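Local structure of fructose-bisphosphatase (Pyrococcus horikoshii, 1VDW) at residues A[87-91]-A[172-176]; A[97-103]-A[115-120]; A[157-162]-A[248-254]. The protein probably hydrolyses fructose 1,6-bisphosphate to fructose 6-phosphate and phosphate with the help of magnesium, as a homodimer of the inositol monophosphatase superfamily. Residues are numbered along the deposited sequence.

Contact 1: residues A[87-91]-A[172-176]; sequences DGSYN and LGAIA. With EDO (1,2-ethanediol), chain C.
Two helix N-termini meet here at the probable active site of an inositol monophosphatase-type fold: residues 87-91 lead from a short strand into helix 89-93, and 172-176 lead from a loop into helix 175-184. Gly88 and Ala174 are the N-cap residues, and their CA atoms, 4.7 Å apart, form the nearest CA pair between the segments. Both glycines have positive phi (Gly88 95/35, Gly173 88/16), where a CB would press on the preceding carbonyl; at Gly173 it would also lie 2.8 Å from Asn91 ND2. Gly88 CA also makes a CA-H...O contact to Gly173 O (3.4 Å).

Asp87, a predicted ligand of the catalytic magnesium, uses chi1 t with chi2 near 0° to send its carboxylate across the gap. Asp87 OD2 accepts a hydrogen bond from Ala176 N in the first turn of helix 175-184 (2.9 Å, 163°). Asp87 OD1 instead takes one from O2 of a 1,2-ethanediol, probably a crystallisation additive (2.6 Å), and that O2 accepts a hydrogen bond from Ile175 N (3.0 Å). Asn91, chi1 m, closes the other end through ND2 to Leu172 O (2.8 Å), while its OD1 binds Arg170 of the second subunit. Two waters donate to Gly173 O, each at 2.9 Å: water 1 also donates to Asp87 OD1 (3.2 Å), and water 2 accepts a hydrogen bond from Asn91 N at 3.1 Å.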
ATOM      1  N   ASP A  87       5.426 -11.768   5.095  1.00  8.96           N
ATOM      2  CA  ASP A  87       5.101 -11.351   3.743  1.00  9.85           C
ATOM      3  C   ASP A  87       5.266  -9.839   3.769  1.00  9.63           C
ATOM      4  O   ASP A  87       4.789  -9.183   4.685  1.00 11.61           O
ATOM      5  CB  ASP A  87       3.656 -11.709   3.408  1.00 10.35           C
ATOM      6  CG  ASP A  87       3.327 -11.486   1.946  1.00 11.34           C
ATOM      7  OD1 ASP A  87       4.201 -10.986   1.207  1.00 12.81           O
ATOM      8  OD2 ASP A  87       2.199 -11.811   1.538  1.00 14.47           O
ATOM      9  N   GLY A  88       5.957  -9.286   2.781  1.00  9.85           N
ATOM     10  CA  GLY A  88       6.159  -7.846   2.745  1.00  9.14           C
ATOM     11  C   GLY A  88       7.478  -7.415   3.355  1.00  9.29           C
ATOM     12  O   GLY A  88       7.570  -6.355   3.967  1.00 10.17           O
ATOM     13  N   SER A  89       8.513  -8.231   3.169  1.00  9.69           N
ATOM     14  CA  SER A  89       9.839  -7.947   3.709  1.00 10.96           C
ATOM     15  C   SER A  89      10.399  -6.594   3.264  1.00  9.42           C
ATOM     16  O   SER A  89      10.847  -5.798   4.092  1.00 10.73           O
ATOM     17  CB  SER A  89      10.818  -9.055   3.313  1.00 13.01           C
ATOM     18  OG  SER A  89      12.103  -8.804   3.856  1.00 16.25           O
ATOM     19  N   TYR A  90      10.407  -6.346   1.956  1.00  9.80           N
ATOM     20  CA  TYR A  90      10.914  -5.071   1.458  1.00  8.85           C
ATOM     21  C   TYR A  90      10.147  -3.930   2.112  1.00  8.60           C
ATOM     22  O   TYR A  90      10.730  -2.945   2.562  1.00  9.04           O
ATOM     23  CB  TYR A  90      10.763  -4.946  -0.063  1.00 10.52           C
ATOM     24  CG  TYR A  90      11.196  -3.583  -0.560  1.00  9.73           C
ATOM     25  CD1 TYR A  90      12.530  -3.327  -0.874  1.00 11.01           C
ATOM     26  CD2 TYR A  90      10.286  -2.523  -0.628  1.00  9.66           C
ATOM     27  CE1 TYR A  90      12.954  -2.053  -1.237  1.00 11.31           C
ATOM     28  CE2 TYR A  90      10.699  -1.238  -0.991  1.00 10.66           C
ATOM     29  CZ  TYR A  90      12.035  -1.011  -1.289  1.00 10.29           C
ATOM     30  OH  TYR A  90      12.467   0.256  -1.618  1.00 11.65           O
ATOM     31  N   ASN A  91       8.827  -4.060   2.158  1.00  8.03           N
ATOM     32  CA  ASN A  91       8.010  -3.015   2.753  1.00  8.78           C
ATOM     33  C   ASN A  91       8.402  -2.778   4.199  1.00  8.48           C
ATOM     34  O   ASN A  91       8.607  -1.641   4.621  1.00  8.45           O
ATOM     35  CB  ASN A  91       6.528  -3.389   2.691  1.00  8.63           C
ATOM     36  CG  ASN A  91       5.968  -3.357   1.282  1.00  8.26           C
ATOM     37  OD1 ASN A  91       6.559  -2.772   0.368  1.00  8.69           O
ATOM     38  ND2 ASN A  91       4.805  -3.969   1.108  1.00  8.75           N
ATOM     39  N   LEU A 172       0.582  -3.637  -3.670  1.00  8.51           N
ATOM     40  CA  LEU A 172       1.053  -3.381  -2.317  1.00  8.15           C
ATOM     41  C   LEU A 172       2.329  -4.036  -1.837  1.00  9.12           C
ATOM     42  O   LEU A 172       2.943  -3.539  -0.896  1.00 10.38           O
ATOM     43  CB  LEU A 172      -0.084  -3.683  -1.329  1.00 10.12           C
ATOM     44  CG  LEU A 172      -1.413  -2.991  -1.654  1.00  9.25           C
ATOM     45  CD1 LEU A 172      -2.439  -3.328  -0.581  1.00 11.37           C
ATOM     46  CD2 LEU A 172      -1.214  -1.487  -1.758  1.00 11.24           C
ATOM     47  N   GLY A 173       2.736  -5.132  -2.465  1.00  8.88           N
ATOM     48  CA  GLY A 173       3.951  -5.794  -2.034  1.00  9.95           C
ATOM     49  C   GLY A 173       3.757  -6.834  -0.939  1.00  9.27           C
ATOM     50  O   GLY A 173       4.727  -7.234  -0.295  1.00 10.54           O
ATOM     51  N   ALA A 174       2.515  -7.265  -0.723  1.00  8.79           N
ATOM     52  CA  ALA A 174       2.204  -8.292   0.283  1.00  8.36           C
ATOM     53  C   ALA A 174       0.926  -8.982  -0.178  1.00  8.33           C
ATOM     54  O   ALA A 174      -0.184  -8.617   0.226  1.00  8.46           O
ATOM     55  CB  ALA A 174       2.006  -7.663   1.651  1.00 10.58           C
ATOM     56  N   ILE A 175       1.090  -9.993  -1.021  1.00  8.78           N
ATOM     57  CA  ILE A 175      -0.047 -10.699  -1.584  1.00  9.04           C
ATOM     58  C   ILE A 175      -1.021 -11.262  -0.545  1.00  9.49           C
ATOM     59  O   ILE A 175      -2.222 -11.341  -0.802  1.00  8.82           O
ATOM     60  CB  ILE A 175       0.430 -11.826  -2.544  1.00 10.38           C
ATOM     61  CG1 ILE A 175      -0.658 -12.121  -3.577  1.00 10.87           C
ATOM     62  CG2 ILE A 175       0.770 -13.094  -1.770  1.00 11.20           C
ATOM     63  CD1 ILE A 175      -0.868 -10.994  -4.572  1.00 11.67           C
ATOM     64  N   ALA A 176      -0.520 -11.650   0.624  1.00 10.21           N
ATOM     65  CA  ALA A 176      -1.409 -12.182   1.652  1.00  9.54           C
ATOM     66  C   ALA A 176      -2.425 -11.119   2.042  1.00  9.38           C
ATOM     67  O   ALA A 176      -3.611 -11.411   2.201  1.00 10.02           O
ATOM     68  CB  ALA A 176      -0.612 -12.620   2.882  1.00 10.71           C
TER
HETATM   69  C1  EDO C1002       5.634 -12.252  -2.538  1.00 16.51           C
HETATM   70  O1  EDO C1002       6.583 -11.851  -1.554  1.00 16.64           O
HETATM   71  C2  EDO C1002       4.232 -12.289  -1.904  1.00 15.38           C
HETATM   72  O2  EDO C1002       3.873 -10.986  -1.409  1.00 13.25           O
HETATM   73  O   HOH W   1       6.676  -9.403  -0.155  1.00 15.56           O
HETATM   74  O   HOH W   2       7.292  -6.009   0.344  1.00  9.23           O

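Contact 2: residues A[97-103]-A[115-120]; sequences PFFAVSV and FIYEPI
Strands 100-103 and 115-118 form part of an antiparallel beta hairpin in the large mixed sheet, axes 4.6 Å apart at closest and directions at 174°. Val101-Tyr117 and Val103-Phe115 are hydrogen-bonded pairs (CA-CA 5.1 and 5.4 Å), with the non-hydrogen-bonded pair Ser102-Ile116 (4.6 Å) between them. Val101 N to Tyr117 O and Val103 N to Phe115 O measure 3.0 Å, Tyr117 N to Val101 O and Phe115 N to Val103 O 2.9 Å.

On the face carrying Val101, Val103, Phe115 and Tyr117, covered by helix 3-20, the Phe115 ring (chi1 p) swings over the neighbouring strand and fills the hollow between the two valines, with CE2 3.5 Å from Val103 CB and CE1 4.2 Å from Val101 CG1. On the reverse, covered by helices 175-184 and 199-211, Ala100 CB leaves room for Ile116 CG2 at 3.9 Å. Ser102 and Phe99 lie close to Asp84 and Leu86, respectively, of the predicted magnesium site.

Past the paired residues, Phe99 (chi1 p) is the bump: its CE1 meets Pro119 CG at 3.2 Å and its CZ meets Ile120 CG1 at 3.6 Å. Water 3 donates to Pro97 O and Glu118 OE2 (both 2.8 Å), the latter also hydrogen-bonded to Tyr181 OH; water 4 joins Phe99 O and Ile120 N. Apolar packing runs the whole length, while direct backbone hydrogen bonds at 101-103/115-117 give way to water bridges at 97-99/118-120.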
ATOM      1  N   PRO A  97       3.884   0.338   5.547  1.00  8.91           N
ATOM      2  CA  PRO A  97       2.915  -0.418   6.346  1.00  9.58           C
ATOM      3  C   PRO A  97       2.059  -1.485   5.694  1.00  9.02           C
ATOM      4  O   PRO A  97       0.842  -1.514   5.888  1.00  9.66           O
ATOM      5  CB  PRO A  97       2.086   0.684   6.991  1.00 10.34           C
ATOM      6  CG  PRO A  97       1.986   1.677   5.888  1.00 10.87           C
ATOM      7  CD  PRO A  97       3.402   1.717   5.324  1.00  9.73           C
ATOM      8  N   PHE A  98       2.700  -2.368   4.938  1.00  8.59           N
ATOM      9  CA  PHE A  98       2.020  -3.474   4.284  1.00  8.38           C
ATOM     10  C   PHE A  98       2.868  -4.727   4.440  1.00  7.79           C
ATOM     11  O   PHE A  98       3.762  -4.980   3.645  1.00  8.53           O
ATOM     12  CB  PHE A  98       1.803  -3.202   2.791  1.00 10.01           C
ATOM     13  CG  PHE A  98       0.740  -2.186   2.511  1.00  9.41           C
ATOM     14  CD1 PHE A  98      -0.580  -2.409   2.893  1.00 10.33           C
ATOM     15  CD2 PHE A  98       1.064  -0.989   1.890  1.00  9.41           C
ATOM     16  CE1 PHE A  98      -1.558  -1.444   2.664  1.00  9.58           C
ATOM     17  CE2 PHE A  98       0.094  -0.021   1.657  1.00  8.94           C
ATOM     18  CZ  PHE A  98      -1.219  -0.250   2.047  1.00  9.74           C
ATOM     19  N   PHE A  99       2.604  -5.489   5.495  1.00  8.36           N
ATOM     20  CA  PHE A  99       3.311  -6.744   5.739  1.00  8.00           C
ATOM     21  C   PHE A  99       2.429  -7.606   6.630  1.00  8.30           C
ATOM     22  O   PHE A  99       1.529  -7.095   7.294  1.00  8.49           O
ATOM     23  CB  PHE A  99       4.706  -6.506   6.343  1.00  9.13           C
ATOM     24  CG  PHE A  99       4.716  -5.617   7.546  1.00 10.17           C
ATOM     25  CD1 PHE A  99       4.480  -6.133   8.817  1.00 11.19           C
ATOM     26  CD2 PHE A  99       4.992  -4.261   7.415  1.00 11.57           C
ATOM     27  CE1 PHE A  99       4.523  -5.307   9.938  1.00 15.73           C
ATOM     28  CE2 PHE A  99       5.035  -3.431   8.533  1.00 14.97           C
ATOM     29  CZ  PHE A  99       4.802  -3.955   9.793  1.00 15.81           C
ATOM     30  N   ALA A 100       2.678  -8.911   6.637  1.00  8.47           N
ATOM     31  CA  ALA A 100       1.833  -9.814   7.399  1.00  8.61           C
ATOM     32  C   ALA A 100       2.468 -11.165   7.629  1.00  9.35           C
ATOM     33  O   ALA A 100       3.511 -11.483   7.064  1.00  9.92           O
ATOM     34  CB  ALA A 100       0.523 -10.017   6.648  1.00 11.53           C
ATOM     35  N   VAL A 101       1.811 -11.946   8.483  1.00  9.08           N
ATOM     36  CA  VAL A 101       2.200 -13.322   8.762  1.00  9.34           C
ATOM     37  C   VAL A 101       1.081 -14.137   8.112  1.00  9.11           C
ATOM     38  O   VAL A 101      -0.101 -13.827   8.295  1.00  9.80           O
ATOM     39  CB  VAL A 101       2.217 -13.624  10.266  1.00 11.02           C
ATOM     40  CG1 VAL A 101       2.510 -15.103  10.495  1.00 12.66           C
ATOM     41  CG2 VAL A 101       3.265 -12.771  10.950  1.00 13.21           C
ATOM     42  N   SER A 102       1.447 -15.170   7.361  1.00  9.91           N
ATOM     43  CA  SER A 102       0.471 -16.005   6.655  1.00  9.53           C
ATOM     44  C   SER A 102       0.661 -17.480   7.006  1.00  9.84           C
ATOM     45  O   SER A 102       1.745 -18.028   6.805  1.00 10.86           O
ATOM     46  CB  SER A 102       0.642 -15.800   5.143  1.00 11.00           C
ATOM     47  OG  SER A 102      -0.197 -16.657   4.391  1.00 12.28           O
ATOM     48  N   VAL A 103      -0.390 -18.116   7.520  1.00  9.17           N
ATOM     49  CA  VAL A 103      -0.317 -19.524   7.910  1.00 10.09           C
ATOM     50  C   VAL A 103      -1.554 -20.301   7.477  1.00  9.50           C
ATOM     51  O   VAL A 103      -2.677 -19.904   7.778  1.00 10.07           O
ATOM     52  CB  VAL A 103      -0.191 -19.671   9.450  1.00 10.66           C
ATOM     53  CG1 VAL A 103      -0.295 -21.138   9.851  1.00 13.43           C
ATOM     54  CG2 VAL A 103       1.125 -19.095   9.928  1.00 12.48           C
ATOM     55  N   PHE A 115      -4.814 -18.323   8.817  1.00  8.63           N
ATOM     56  CA  PHE A 115      -4.898 -16.986   9.371  1.00  8.53           C
ATOM     57  C   PHE A 115      -3.838 -16.111   8.745  1.00  8.55           C
ATOM     58  O   PHE A 115      -2.806 -16.584   8.258  1.00  8.52           O
ATOM     59  CB  PHE A 115      -4.764 -16.986  10.913  1.00  9.22           C
ATOM     60  CG  PHE A 115      -3.350 -17.102  11.429  1.00  9.30           C
ATOM     61  CD1 PHE A 115      -2.533 -15.978  11.537  1.00 11.39           C
ATOM     62  CD2 PHE A 115      -2.853 -18.328  11.854  1.00 11.26           C
ATOM     63  CE1 PHE A 115      -1.245 -16.076  12.068  1.00 12.62           C
ATOM     64  CE2 PHE A 115      -1.568 -18.433  12.386  1.00 12.35           C
ATOM     65  CZ  PHE A 115      -0.766 -17.305  12.494  1.00 12.37           C
ATOM     66  N   ILE A 116      -4.148 -14.825   8.713  1.00  7.80           N
ATOM     67  CA  ILE A 116      -3.238 -13.811   8.216  1.00  8.02           C
ATOM     68  C   ILE A 116      -3.286 -12.717   9.271  1.00  7.47           C
ATOM     69  O   ILE A 116      -4.361 -12.227   9.623  1.00  8.62           O
ATOM     70  CB  ILE A 116      -3.690 -13.236   6.851  1.00  7.56           C
ATOM     71  CG1 ILE A 116      -3.481 -14.289   5.760  1.00  8.43           C
ATOM     72  CG2 ILE A 116      -2.897 -11.961   6.517  1.00  8.74           C
ATOM     73  CD1 ILE A 116      -4.106 -13.928   4.421  1.00  9.98           C
ATOM     74  N   TYR A 117      -2.112 -12.355   9.781  0.50  8.04           N
ATOM     75  CA  TYR A 117      -1.976 -11.317  10.799  0.50  7.59           C
ATOM     76  C   TYR A 117      -1.413 -10.053  10.155  0.50  8.43           C
ATOM     77  O   TYR A 117      -0.305 -10.070   9.620  0.50  9.37           O
ATOM     78  CB  TYR A 117      -1.044 -11.805  11.921  0.50  8.37           C
ATOM     79  CG  TYR A 117      -0.731 -10.772  12.986  0.50  7.14           C
ATOM     80  CD1 TYR A 117      -1.736  -9.970  13.522  0.50  6.61           C
ATOM     81  CD2 TYR A 117       0.570 -10.604  13.467  0.50  7.91           C
ATOM     82  CE1 TYR A 117      -1.460  -9.025  14.510  0.50  6.78           C
ATOM     83  CE2 TYR A 117       0.858  -9.659  14.458  0.50  6.83           C
ATOM     84  CZ  TYR A 117      -0.163  -8.875  14.971  0.50  6.58           C
ATOM     85  OH  TYR A 117       0.110  -7.935  15.939  0.50  7.02           O
ATOM     86  N   GLU A 118      -2.184  -8.968  10.204  1.00  8.08           N
ATOM     87  CA  GLU A 118      -1.780  -7.684   9.624  1.00  7.72           C
ATOM     88  C   GLU A 118      -1.508  -6.823  10.864  1.00  8.20           C
ATOM     89  O   GLU A 118      -2.379  -6.106  11.357  1.00  8.50           O
ATOM     90  CB  GLU A 118      -2.936  -7.128   8.793  1.00  8.03           C
ATOM     91  CG  GLU A 118      -2.632  -5.783   8.164  1.00  7.59           C
ATOM     92  CD  GLU A 118      -3.756  -5.217   7.306  1.00  8.37           C
ATOM     93  OE1 GLU A 118      -4.907  -5.705   7.373  1.00 10.06           O
ATOM     94  OE2 GLU A 118      -3.478  -4.245   6.567  1.00  9.24           O
ATOM     95  N   PRO A 119      -0.269  -6.864  11.371  1.00  9.65           N
ATOM     96  CA  PRO A 119       0.119  -6.124  12.574  1.00  9.62           C
ATOM     97  C   PRO A 119      -0.056  -4.623  12.687  1.00 10.06           C
ATOM     98  O   PRO A 119      -0.441  -4.135  13.744  1.00 10.73           O
ATOM     99  CB  PRO A 119       1.583  -6.532  12.775  1.00 10.47           C
ATOM    100  CG  PRO A 119       2.054  -6.742  11.405  0.50  9.12           C
ATOM    101  CD  PRO A 119       0.916  -7.502  10.770  1.00  9.46           C
ATOM    102  N   ILE A 120       0.210  -3.895  11.607  0.50 10.62           N
ATOM    103  CA  ILE A 120       0.093  -2.438  11.627  0.50 10.98           C
ATOM    104  C   ILE A 120      -1.255  -1.955  12.140  0.50 10.51           C
ATOM    105  O   ILE A 120      -1.343  -0.929  12.818  0.50 12.06           O
ATOM    106  CB  ILE A 120       0.319  -1.838  10.217  0.50 11.85           C
ATOM    107  CG1 ILE A 120       1.798  -1.943   9.835  0.50 12.00           C
ATOM    108  CG2 ILE A 120      -0.155  -0.386  10.178  0.50 12.45           C
ATOM    109  CD1 ILE A 120       2.727  -1.127  10.720  0.50 13.18           C
TER
HETATM  110  O   HOH W   3      -0.774  -3.619   6.767  1.00 11.93           O
HETATM  111  O   HOH W   4       0.639  -4.823   8.822  1.00 10.14           O

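Contact 3: residues A[157-162]-A[248-254]; sequences GKGTKI and ILRSIEK. With EDO (1,2-ethanediol), chain D.
Glu253, Ile162 and Lys161 give up the most surface (109, 72 and 69 Å²) where the C-terminal tail, leaving helix 242-250, runs past the start of helix 160-164. Nearest CA pairs are Gly157-Lys254 (5.3 Å), Lys158-Glu253 (5.9 Å) and Lys161-Ser251 (5.3 Å), so the two segments run in opposite chain directions.

Glu253, chi1 m and chi2 t with an extended backbone (-120/169), brings its carboxylate to the helix N-terminus. Glu253 OE1 accepts a hydrogen bond from Lys161 N at 3.0 Å and 170°, a backbone NH in the first turn of helix 160-164, whose N-cap residue is Gly159. Water 8 accepts a hydrogen bond from Ile162 N (3.0 Å) and donates to Glu253 OE1 (2.7 Å) and Ser251 O (2.9 Å).

Lys161, chi1 m and then fully extended, lies along the tail: its CG is 3.3 Å from Glu253 CD and its CB 3.9 Å from Ser251 CB. Lys161 NZ stays 4.3 Å from Glu253 OE2, beyond salt-bridge range, and reaches Arg250 O and Ile252 O through water 7. Ile162, chi1 m and chi2 t, leaves the backbone sideways, but its end comes nearer the tail, CD1 lying 4.1 Å from Ile248 CG2 and 4.3 Å from Ile252 CG1. Ile162 also packs on strand 150-154, Ile248 and Ile252 on strand 189-193.

At the chain end Lys158 N donates to Lys254 O (2.9 Å), and waters 5 and 6 bridge Lys158 O to Glu253 O and Glu253 N. This packing, away from the annotated sites, combines apolar contact with a carboxylate, backbone groups and water meeting a helix N-terminus.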
ATOM      1  N   GLY A 157       4.618  -7.866 -17.801  1.00 18.63           N
ATOM      2  CA  GLY A 157       4.401  -7.354 -19.142  1.00 19.16           C
ATOM      3  C   GLY A 157       3.411  -6.218 -19.241  1.00 19.32           C
ATOM      4  O   GLY A 157       3.198  -5.475 -18.284  1.00 19.63           O
ATOM      5  N   LYS A 158       2.804  -6.080 -20.415  1.00 20.01           N
ATOM      6  CA  LYS A 158       1.836  -5.021 -20.654  1.00 20.26           C
ATOM      7  C   LYS A 158       0.520  -5.317 -19.951  1.00 19.95           C
ATOM      8  O   LYS A 158       0.037  -6.450 -19.954  1.00 20.92           O
ATOM      9  CB  LYS A 158       1.609  -4.841 -22.159  1.00 22.62           C
ATOM     10  CG  LYS A 158       0.585  -3.769 -22.507  1.00 25.24           C
ATOM     11  CD  LYS A 158       0.634  -3.390 -23.980  1.00 27.77           C
ATOM     12  CE  LYS A 158       1.909  -2.625 -24.312  1.00 28.66           C
ATOM     13  NZ  LYS A 158       1.927  -2.156 -25.727  1.00 31.56           N
ATOM     14  N   GLY A 159      -0.054  -4.291 -19.336  1.00 19.21           N
ATOM     15  CA  GLY A 159      -1.307  -4.475 -18.630  1.00 18.68           C
ATOM     16  C   GLY A 159      -2.385  -3.512 -19.073  1.00 17.91           C
ATOM     17  O   GLY A 159      -3.383  -3.332 -18.382  1.00 18.33           O
ATOM     18  N   THR A 160      -2.187  -2.900 -20.236  1.00 18.23           N
ATOM     19  CA  THR A 160      -3.139  -1.937 -20.775  1.00 18.07           C
ATOM     20  C   THR A 160      -4.579  -2.451 -20.820  1.00 17.93           C
ATOM     21  O   THR A 160      -5.501  -1.774 -20.362  1.00 18.32           O
ATOM     22  CB  THR A 160      -2.729  -1.510 -22.198  1.00 18.60           C
ATOM     23  OG1 THR A 160      -1.393  -0.991 -22.174  1.00 20.21           O
ATOM     24  CG2 THR A 160      -3.676  -0.441 -22.730  1.00 20.23           C
ATOM     25  N   LYS A 161      -4.772  -3.645 -21.373  1.00 17.35           N
ATOM     26  CA  LYS A 161      -6.109  -4.209 -21.489  1.00 17.47           C
ATOM     27  C   LYS A 161      -6.787  -4.426 -20.141  1.00 16.04           C
ATOM     28  O   LYS A 161      -7.973  -4.139 -19.991  1.00 17.39           O
ATOM     29  CB  LYS A 161      -6.067  -5.517 -22.284  1.00 18.51           C
ATOM     30  CG  LYS A 161      -5.704  -5.328 -23.753  1.00 20.66           C
ATOM     31  CD  LYS A 161      -5.684  -6.654 -24.493  1.00 23.56           C
ATOM     32  CE  LYS A 161      -5.298  -6.464 -25.951  1.00 26.19           C
ATOM     33  NZ  LYS A 161      -5.261  -7.761 -26.683  1.00 28.21           N
ATOM     34  N   ILE A 162      -6.047  -4.929 -19.159  1.00 15.47           N
ATOM     35  CA  ILE A 162      -6.624  -5.139 -17.836  1.00 15.66           C
ATOM     36  C   ILE A 162      -6.908  -3.805 -17.146  1.00 15.23           C
ATOM     37  O   ILE A 162      -7.967  -3.622 -16.548  1.00 15.85           O
ATOM     38  CB  ILE A 162      -5.687  -6.010 -16.950  1.00 15.03           C
ATOM     39  CG1 ILE A 162      -5.711  -7.459 -17.445  0.50 15.67           C
ATOM     40  CG2 ILE A 162      -6.122  -5.939 -15.490  0.50 15.53           C
ATOM     41  CD1 ILE A 162      -4.777  -8.389 -16.693  0.50 13.54           C
ATOM     42  N   ILE A 248     -10.882 -10.637 -17.046  1.00 16.27           N
ATOM     43  CA  ILE A 248      -9.465 -10.454 -16.769  1.00 16.16           C
ATOM     44  C   ILE A 248      -8.650 -11.468 -17.571  1.00 16.04           C
ATOM     45  O   ILE A 248      -7.648 -11.118 -18.189  1.00 16.09           O
ATOM     46  CB  ILE A 248      -9.166 -10.618 -15.258  1.00 15.75           C
ATOM     47  CG1 ILE A 248      -9.774  -9.441 -14.488  1.00 16.23           C
ATOM     48  CG2 ILE A 248      -7.659 -10.694 -15.023  1.00 15.51           C
ATOM     49  CD1 ILE A 248      -9.729  -9.593 -12.981  1.00 17.28           C
ATOM     50  N   LEU A 249      -9.087 -12.724 -17.569  1.00 17.27           N
ATOM     51  CA  LEU A 249      -8.377 -13.758 -18.314  1.00 18.87           C
ATOM     52  C   LEU A 249      -8.316 -13.419 -19.803  1.00 19.21           C
ATOM     53  O   LEU A 249      -7.280 -13.601 -20.445  1.00 19.80           O
ATOM     54  CB  LEU A 249      -9.054 -15.118 -18.114  1.00 19.61           C
ATOM     55  CG  LEU A 249      -8.923 -15.730 -16.715  1.00 20.85           C
ATOM     56  CD1 LEU A 249      -9.739 -17.012 -16.640  1.00 21.95           C
ATOM     57  CD2 LEU A 249      -7.457 -16.003 -16.406  1.00 22.49           C
ATOM     58  N   ARG A 250      -9.420 -12.917 -20.344  1.00 20.40           N
ATOM     59  CA  ARG A 250      -9.470 -12.553 -21.758  1.00 21.49           C
ATOM     60  C   ARG A 250      -8.599 -11.342 -22.072  1.00 21.05           C
ATOM     61  O   ARG A 250      -8.213 -11.125 -23.222  1.00 22.05           O
ATOM     62  CB  ARG A 250     -10.909 -12.249 -22.193  1.00 23.72           C
ATOM     63  CG  ARG A 250     -11.826 -13.455 -22.262  1.00 27.36           C
ATOM     64  CD  ARG A 250     -13.074 -13.180 -23.104  1.00 28.45           C
ATOM     65  NE  ARG A 250     -13.838 -12.026 -22.633  0.50 29.07           N
ATOM     66  CZ  ARG A 250     -14.586 -12.019 -21.535  0.50 28.74           C
ATOM     67  NH1 ARG A 250     -14.678 -13.107 -20.783  0.50 29.68           N
ATOM     68  NH2 ARG A 250     -15.246 -10.922 -21.191  0.50 29.08           N
ATOM     69  N   SER A 251      -8.281 -10.559 -21.046  1.00 20.05           N
ATOM     70  CA  SER A 251      -7.483  -9.354 -21.228  1.00 19.98           C
ATOM     71  C   SER A 251      -5.999  -9.505 -20.926  1.00 20.65           C
ATOM     72  O   SER A 251      -5.246  -8.533 -21.020  1.00 21.19           O
ATOM     73  CB  SER A 251      -8.053  -8.228 -20.367  1.00 19.66           C
ATOM     74  OG  SER A 251      -9.417  -7.996 -20.669  1.00 21.15           O
ATOM     75  N   ILE A 252      -5.574 -10.709 -20.559  1.00 22.14           N
ATOM     76  CA  ILE A 252      -4.169 -10.933 -20.246  1.00 23.80           C
ATOM     77  C   ILE A 252      -3.288 -10.743 -21.475  1.00 24.81           C
ATOM     78  O   ILE A 252      -3.579 -11.263 -22.553  1.00 25.79           O
ATOM     79  CB  ILE A 252      -3.941 -12.344 -19.654  1.00 23.61           C
ATOM     80  CG1 ILE A 252      -4.597 -12.428 -18.273  1.00 24.72           C
ATOM     81  CG2 ILE A 252      -2.449 -12.639 -19.555  1.00 23.14           C
ATOM     82  CD1 ILE A 252      -4.411 -13.758 -17.572  1.00 25.74           C
ATOM     83  N   GLU A 253      -2.215  -9.979 -21.300  1.00 26.23           N
ATOM     84  CA  GLU A 253      -1.272  -9.695 -22.376  1.00 27.39           C
ATOM     85  C   GLU A 253       0.115 -10.196 -21.987  1.00 29.17           C
ATOM     86  O   GLU A 253       0.350 -10.561 -20.834  1.00 29.28           O
ATOM     87  CB  GLU A 253      -1.221  -8.187 -22.639  1.00 27.64           C
ATOM     88  CG  GLU A 253      -2.523  -7.598 -23.162  1.00 27.52           C
ATOM     89  CD  GLU A 253      -2.488  -6.084 -23.239  1.00 27.94           C
ATOM     90  OE1 GLU A 253      -2.516  -5.430 -22.175  1.00 25.66           O
ATOM     91  OE2 GLU A 253      -2.424  -5.543 -24.365  1.00 28.59           O
ATOM     92  N   LYS A 254       1.032 -10.214 -22.950  1.00 30.96           N
ATOM     93  CA  LYS A 254       2.391 -10.671 -22.684  1.00 32.70           C
ATOM     94  C   LYS A 254       3.230  -9.513 -22.151  1.00 33.22           C
ATOM     95  O   LYS A 254       2.742  -8.366 -22.205  1.00 32.94           O
ATOM     96  CB  LYS A 254       3.027 -11.219 -23.965  1.00 34.36           C
ATOM     97  CG  LYS A 254       4.379 -11.885 -23.746  1.00 35.94           C
ATOM     98  CD  LYS A 254       5.047 -12.257 -25.061  1.00 37.48           C
ATOM     99  CE  LYS A 254       5.419 -11.021 -25.865  1.00 38.34           C
ATOM    100  NZ  LYS A 254       6.131 -11.370 -27.125  1.00 39.42           N
ATOM    101  OXT LYS A 254       4.367  -9.765 -21.697  1.00 34.55           O
TER
HETATM  102  C1  EDO D1003       2.104  -1.120 -18.292  1.00 26.74           C
HETATM  103  O1  EDO D1003       1.300  -1.737 -19.294  1.00 24.62           O
HETATM  104  C2  EDO D1003       2.753  -2.220 -17.445  1.00 26.34           C
HETATM  105  O2  EDO D1003       1.725  -3.014 -16.834  1.00 26.40           O
HETATM  106  O   HOH W   5       0.823  -8.695 -18.779  1.00 21.83           O
HETATM  107  O   HOH W   6      -2.015  -8.544 -18.783  1.00 22.45           O
HETATM  108  O   HOH W   7      -5.452 -10.081 -24.580  1.00 40.28           O
HETATM  109  O   HOH W   8      -3.520  -6.464 -19.881  1.00 18.81           O

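In the fold
Contacts 1 and 2 adjoin, their centres 9 Å apart, and contact 2 is nested along the chain inside the loop closed by contact 1. Asp87 N to Ala100 O and Asn91 ND2 to Phe98 O, both probable hydrogen bonds, join them directly, while Ala176 O packs on Ile116 CD1. The hairpin of the eight-stranded sheet thus lies beside the predicted magnesium site, with helix 175-184 touching both regions. Contact 3 is peripheral, 23 Å from contact 1 and 29 Å from contact 2 between centres, beside the five-stranded sheet. Its segments alternate with those of contact 1 but follow contact 2 in series. All three touch the second subunit of the homodimer.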